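Local coordinates for high potential iron-sulfur protein (Rhodothermus marinus, PDB 3H31) that is the cluster-carrying HiPIP part of a longer protein that probably transfers electrons in the aerobic respiratory chain of this bacterium, at residues Arg19-Tyr30 against Ile56-Thr67. Residues are numbered along the deposited sequence; the frame is centred on the assembly and turned at random.
Sequences RESLQYTDHSPY and IKGPIHPNGYCT. With SF4 (iron/sulfur cluster), chain B.
Tyr24 brings the edge of its ring to the cluster, CD1 lying 3.9 Å from the sulfide S4, while Ile60 CD1 covers one ring face. CG stands anti to the backbone N (chi1 172°), bringing the ring end near 56-67 and OH to the backbone of His61. Tyr24 OH accepts from His61 N at 2.9 Å, nearly straight (171°), and donates to Asp26 OD1 at 2.7 Å, meeting the carboxylate on its anti side. With an alanine in place of Tyr24, His61 N and Asp26 OD1 would probably lose this mate, Ile60 CD1 its ring face, and a gap open beside S4. Ile56 CD1 touches both Tyr24 CB and the cluster, 3.6 Å from S4. Cys66 SG binds FE3 at 2.3 Å, one of four cysteine ligands with Cys35, Cys38 and Cys53, as in the HiPIP fold, in which loops rather than extensive sheet wrap the metal site. Around this ligand the backbones pair: Thr25 and Tyr65 exchange N-H...O bonds as a single antiparallel bridge, and Thr67 N donates to Leu22 O. Further out, Arg19, its chain bent at chi3 (59°), turns NH1 between two carbonyls; Lys57 O, at 2.9 Å, is met on a lone pair, and Pro59 O accepts as well, both close to the guanidinium plane. The edge of Tyr30 meets the face of Tyr65 in a T-shaped stack, centroids 5.0 Å apart. Arg19, Ile56 and Tyr30 have second conformers not described. In the second shell, Cys5 probably steadies two of these groups: its N bonds Asp26 OD2 and its O takes Arg19 NH2.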
loop_
_atom_site.group_PDB
_atom_site.type_symbol
_atom_site.label_atom_id
_atom_site.label_comp_id
_atom_site.label_asym_id
_atom_site.label_seq_id
_atom_site.Cartn_x
_atom_site.Cartn_y
_atom_site.Cartn_z
ATOM N N ARG A 19 -7.233 -4.294 -5.205
ATOM C CA ARG A 19 -5.930 -4.441 -4.573
ATOM C C ARG A 19 -5.173 -5.604 -5.211
ATOM O O ARG A 19 -3.986 -5.473 -5.539
ATOM C CB ARG A 19 -5.848 -4.748 -3.038
ATOM C CG ARG A 19 -6.357 -3.663 -2.145
ATOM C CD ARG A 19 -6.522 -4.086 -0.714
ATOM N NE ARG A 19 -5.334 -4.573 -0.007
ATOM C CZ ARG A 19 -4.693 -3.948 1.015
ATOM N NH1 ARG A 19 -5.040 -2.746 1.447
ATOM N NH2 ARG A 19 -3.680 -4.563 1.592
ATOM N N GLU A 20 -5.859 -6.734 -5.395
ATOM C CA GLU A 20 -5.215 -7.910 -6.015
ATOM C C GLU A 20 -4.857 -7.663 -7.458
ATOM O O GLU A 20 -3.805 -8.111 -7.938
ATOM C CB GLU A 20 -6.158 -9.089 -5.903
ATOM C CG GLU A 20 -6.342 -9.522 -4.474
ATOM C CD GLU A 20 -7.203 -10.752 -4.418
ATOM O OE1 GLU A 20 -7.857 -11.202 -5.377
ATOM O OE2 GLU A 20 -7.262 -11.287 -3.279
ATOM N N SER A 21 -5.715 -6.999 -8.202
ATOM C CA SER A 21 -5.506 -6.660 -9.601
ATOM C C SER A 21 -4.176 -5.971 -9.795
ATOM O O SER A 21 -3.426 -6.219 -10.759
ATOM C CB SER A 21 -6.668 -5.803 -10.105
ATOM O OG SER A 21 -6.412 -5.210 -11.345
ATOM N N LEU A 22 -3.905 -5.019 -8.912
ATOM C CA LEU A 22 -2.698 -4.221 -8.919
ATOM C C LEU A 22 -1.528 -4.865 -8.201
ATOM O O LEU A 22 -0.458 -4.265 -8.052
ATOM C CB LEU A 22 -3.010 -2.814 -8.397
ATOM C CG LEU A 22 -4.056 -2.058 -9.224
ATOM C CD1 LEU A 22 -4.337 -0.693 -8.582
ATOM C CD2 LEU A 22 -3.629 -1.902 -10.697
ATOM N N GLN A 23 -1.705 -6.098 -7.761
ATOM C CA GLN A 23 -0.650 -6.856 -7.118
ATOM C C GLN A 23 -0.105 -6.142 -5.886
ATOM O O GLN A 23 1.084 -6.078 -5.627
ATOM C CB GLN A 23 0.492 -7.247 -8.098
ATOM C CG GLN A 23 -0.040 -8.036 -9.284
ATOM C CD GLN A 23 1.150 -8.270 -10.200
ATOM O OE1 GLN A 23 1.142 -7.698 -11.309
ATOM N NE2 GLN A 23 2.085 -9.094 -9.778
ATOM N N TYR A 24 -0.992 -5.607 -5.048
ATOM C CA TYR A 24 -0.531 -4.977 -3.812
ATOM C C TYR A 24 0.262 -6.018 -2.985
ATOM O O TYR A 24 -0.234 -7.124 -2.767
ATOM C CB TYR A 24 -1.738 -4.354 -2.983
ATOM C CG TYR A 24 -1.091 -3.921 -1.654
ATOM C CD1 TYR A 24 -0.333 -2.751 -1.599
ATOM C CD2 TYR A 24 -1.147 -4.730 -0.514
ATOM C CE1 TYR A 24 0.314 -2.381 -0.432
ATOM C CE2 TYR A 24 -0.444 -4.390 0.604
ATOM C CZ TYR A 24 0.254 -3.232 0.686
ATOM O OH TYR A 24 0.974 -2.908 1.780
ATOM N N THR A 25 1.403 -5.563 -2.469
ATOM C CA THR A 25 2.206 -6.364 -1.560
ATOM C C THR A 25 2.745 -5.458 -0.482
ATOM O O THR A 25 3.073 -4.293 -0.723
ATOM C CB THR A 25 3.352 -7.049 -2.310
ATOM O OG1 THR A 25 4.158 -7.818 -1.417
ATOM C CG2 THR A 25 4.288 -6.067 -3.062
ATOM N N ASP A 26 2.909 -5.997 0.732
ATOM C CA ASP A 26 3.631 -5.322 1.779
ATOM C C ASP A 26 5.150 -5.209 1.558
ATOM O O ASP A 26 5.801 -4.386 2.198
ATOM C CB ASP A 26 3.428 -6.032 3.126
ATOM C CG ASP A 26 2.258 -5.689 3.972
ATOM O OD1 ASP A 26 1.360 -4.927 3.532
ATOM O OD2 ASP A 26 2.224 -6.204 5.144
ATOM N N HIS A 27 5.691 -6.097 0.732
ATOM C CA HIS A 27 7.119 -6.244 0.531
ATOM C C HIS A 27 7.439 -5.978 -0.935
ATOM O O HIS A 27 7.468 -6.914 -1.715
ATOM C CB HIS A 27 7.642 -7.652 0.960
ATOM C CG HIS A 27 7.585 -7.892 2.438
ATOM N ND1 HIS A 27 6.479 -8.437 3.060
ATOM C CD2 HIS A 27 8.548 -7.741 3.373
ATOM C CE1 HIS A 27 6.785 -8.575 4.383
ATOM N NE2 HIS A 27 8.014 -8.139 4.586
ATOM N N SER A 28 7.679 -4.720 -1.307
ATOM C CA SER A 28 7.937 -4.411 -2.682
ATOM C C SER A 28 9.059 -5.290 -3.272
ATOM O O SER A 28 10.086 -5.424 -2.587
ATOM C CB SER A 28 8.397 -2.971 -2.832
ATOM O OG SER A 28 8.687 -2.785 -4.216
ATOM N N PRO A 29 8.855 -5.767 -4.505
ATOM C CA PRO A 29 9.939 -6.498 -5.184
ATOM C C PRO A 29 11.062 -5.581 -5.625
ATOM O O PRO A 29 12.102 -6.103 -6.017
ATOM C CB PRO A 29 9.247 -7.081 -6.408
ATOM C CG PRO A 29 8.015 -6.363 -6.625
ATOM C CD PRO A 29 7.645 -5.719 -5.335
ATOM N N TYR A 30 10.848 -4.263 -5.602
ATOM C CA TYR A 30 11.815 -3.344 -6.184
ATOM C C TYR A 30 12.418 -2.496 -5.121
ATOM O O TYR A 30 11.764 -1.840 -4.315
ATOM C CB TYR A 30 11.131 -2.422 -7.194
ATOM C CG TYR A 30 10.327 -3.341 -8.091
ATOM C CD1 TYR A 30 8.969 -3.296 -8.141
ATOM C CD2 TYR A 30 10.997 -4.260 -8.893
ATOM C CE1 TYR A 30 8.299 -4.150 -8.990
ATOM C CE2 TYR A 30 10.355 -5.130 -9.729
ATOM C CZ TYR A 30 8.968 -5.080 -9.773
ATOM O OH TYR A 30 8.374 -5.952 -10.617
ATOM N N ILE A 56 -5.948 2.519 -3.853
ATOM C CA ILE A 56 -6.608 1.308 -3.363
ATOM C C ILE A 56 -6.817 1.440 -1.866
ATOM O O ILE A 56 -6.184 2.196 -1.126
ATOM C CB ILE A 56 -5.755 0.083 -3.677
ATOM C CG1 ILE A 56 -4.422 0.152 -2.974
ATOM C CG2 ILE A 56 -5.570 -0.041 -5.170
ATOM C CD1 ILE A 56 -3.542 -1.078 -3.176
ATOM N N LYS A 57 -7.882 0.776 -1.457
ATOM C CA LYS A 57 -8.437 0.897 -0.138
ATOM C C LYS A 57 -7.724 -0.076 0.794
ATOM O O LYS A 57 -7.047 -0.997 0.392
ATOM C CB LYS A 57 -9.928 0.574 -0.165
ATOM C CG LYS A 57 -10.723 1.563 -0.952
ATOM C CD LYS A 57 -10.928 2.788 -0.149
ATOM C CE LYS A 57 -11.694 3.883 -0.890
ATOM N NZ LYS A 57 -12.130 4.931 0.094
ATOM N N GLY A 58 -7.919 0.198 2.099
ATOM C CA GLY A 58 -7.394 -0.668 3.157
ATOM C C GLY A 58 -6.028 -0.215 3.631
ATOM O O GLY A 58 -5.490 0.846 3.242
ATOM N N PRO A 59 -5.420 -0.977 4.519
ATOM C CA PRO A 59 -4.111 -0.649 5.078
ATOM C C PRO A 59 -3.040 -0.817 4.036
ATOM O O PRO A 59 -3.085 -1.750 3.208
ATOM C CB PRO A 59 -3.965 -1.646 6.235
ATOM C CG PRO A 59 -4.767 -2.815 5.812
ATOM C CD PRO A 59 -5.933 -2.267 5.103
ATOM N N ILE A 60 -2.037 0.022 4.085
ATOM C CA ILE A 60 -0.980 0.071 3.097
ATOM C C ILE A 60 0.341 0.251 3.798
ATOM O O ILE A 60 0.520 1.159 4.640
ATOM C CB ILE A 60 -1.162 1.215 2.084
ATOM C CG1 ILE A 60 -2.541 1.150 1.389
ATOM C CG2 ILE A 60 -0.027 1.297 1.069
ATOM C CD1 ILE A 60 -2.665 0.054 0.349
ATOM N N HIS A 61 1.343 -0.637 3.529
ATOM C CA HIS A 61 2.637 -0.570 4.184
ATOM C C HIS A 61 3.560 0.376 3.445
ATOM O O HIS A 61 3.639 0.310 2.196
ATOM C CB HIS A 61 3.229 -1.969 4.171
ATOM C CG HIS A 61 4.338 -2.160 5.155
ATOM N ND1 HIS A 61 5.582 -1.546 5.037
ATOM C CD2 HIS A 61 4.301 -2.888 6.317
ATOM C CE1 HIS A 61 6.263 -1.895 6.102
ATOM N NE2 HIS A 61 5.524 -2.715 6.885
ATOM N N PRO A 62 4.326 1.216 4.099
ATOM C CA PRO A 62 5.232 2.112 3.397
ATOM C C PRO A 62 6.290 1.364 2.562
ATOM O O PRO A 62 6.828 1.945 1.631
ATOM C CB PRO A 62 5.906 2.935 4.505
ATOM C CG PRO A 62 5.711 2.086 5.757
ATOM C CD PRO A 62 4.381 1.430 5.580
ATOM N N ASN A 63 6.607 0.123 2.942
ATOM C CA ASN A 63 7.554 -0.677 2.164
ATOM C C ASN A 63 6.892 -1.474 1.027
ATOM O O ASN A 63 7.582 -2.278 0.389
ATOM C CB ASN A 63 8.329 -1.605 3.087
ATOM C CG ASN A 63 9.217 -0.842 4.068
ATOM O OD1 ASN A 63 9.469 0.342 3.909
ATOM N ND2 ASN A 63 9.708 -1.550 5.080
ATOM N N GLY A 64 5.611 -1.282 0.842
ATOM C CA GLY A 64 4.842 -2.053 -0.094
ATOM C C GLY A 64 4.944 -1.509 -1.517
ATOM O O GLY A 64 5.771 -0.670 -1.833
ATOM N N TYR A 65 4.093 -2.064 -2.375
ATOM C CA TYR A 65 4.091 -1.710 -3.783
ATOM C C TYR A 65 2.804 -2.208 -4.405
ATOM O O TYR A 65 2.241 -3.230 -3.990
ATOM C CB TYR A 65 5.295 -2.392 -4.477
ATOM C CG TYR A 65 5.329 -2.270 -5.981
ATOM C CD1 TYR A 65 5.855 -1.160 -6.583
ATOM C CD2 TYR A 65 4.861 -3.301 -6.782
ATOM C CE1 TYR A 65 5.930 -1.013 -7.985
ATOM C CE2 TYR A 65 4.896 -3.218 -8.153
ATOM C CZ TYR A 65 5.442 -2.042 -8.738
ATOM O OH TYR A 65 5.441 -1.972 -10.155
ATOM N N CYS A 66 2.380 -1.519 -5.464
ATOM C CA CYS A 66 1.415 -2.054 -6.421
ATOM C C CYS A 66 1.872 -1.573 -7.811
ATOM O O CYS A 66 2.681 -0.647 -7.925
ATOM C CB CYS A 66 -0.050 -1.698 -6.159
ATOM S SG CYS A 66 -0.547 -0.068 -6.783
ATOM N N THR A 67 1.305 -2.187 -8.862
ATOM C CA THR A 67 1.785 -1.865 -10.217
ATOM C C THR A 67 1.387 -0.494 -10.687
ATOM O O THR A 67 1.925 -0.057 -11.738
ATOM C CB THR A 67 1.395 -2.934 -11.215
ATOM O OG1 THR A 67 -0.044 -3.077 -11.249
ATOM C CG2 THR A 67 2.049 -4.266 -10.856
HETATM FE FE1 SF4 B . -0.894 3.035 -3.501
HETATM FE FE2 SF4 B . 1.484 1.856 -2.866
HETATM FE FE3 SF4 B . 0.299 1.394 -5.266
HETATM FE FE4 SF4 B . 1.324 3.855 -4.773
HETATM S S1 SF4 B . 2.502 1.863 -4.949
HETATM S S2 SF4 B . -0.623 3.435 -5.766
HETATM S S3 SF4 B . 0.851 4.047 -2.508
HETATM S S4 SF4 B . -0.461 0.794 -3.159
HETATM O O HOH W 1 -0.891 -5.647 -11.791
#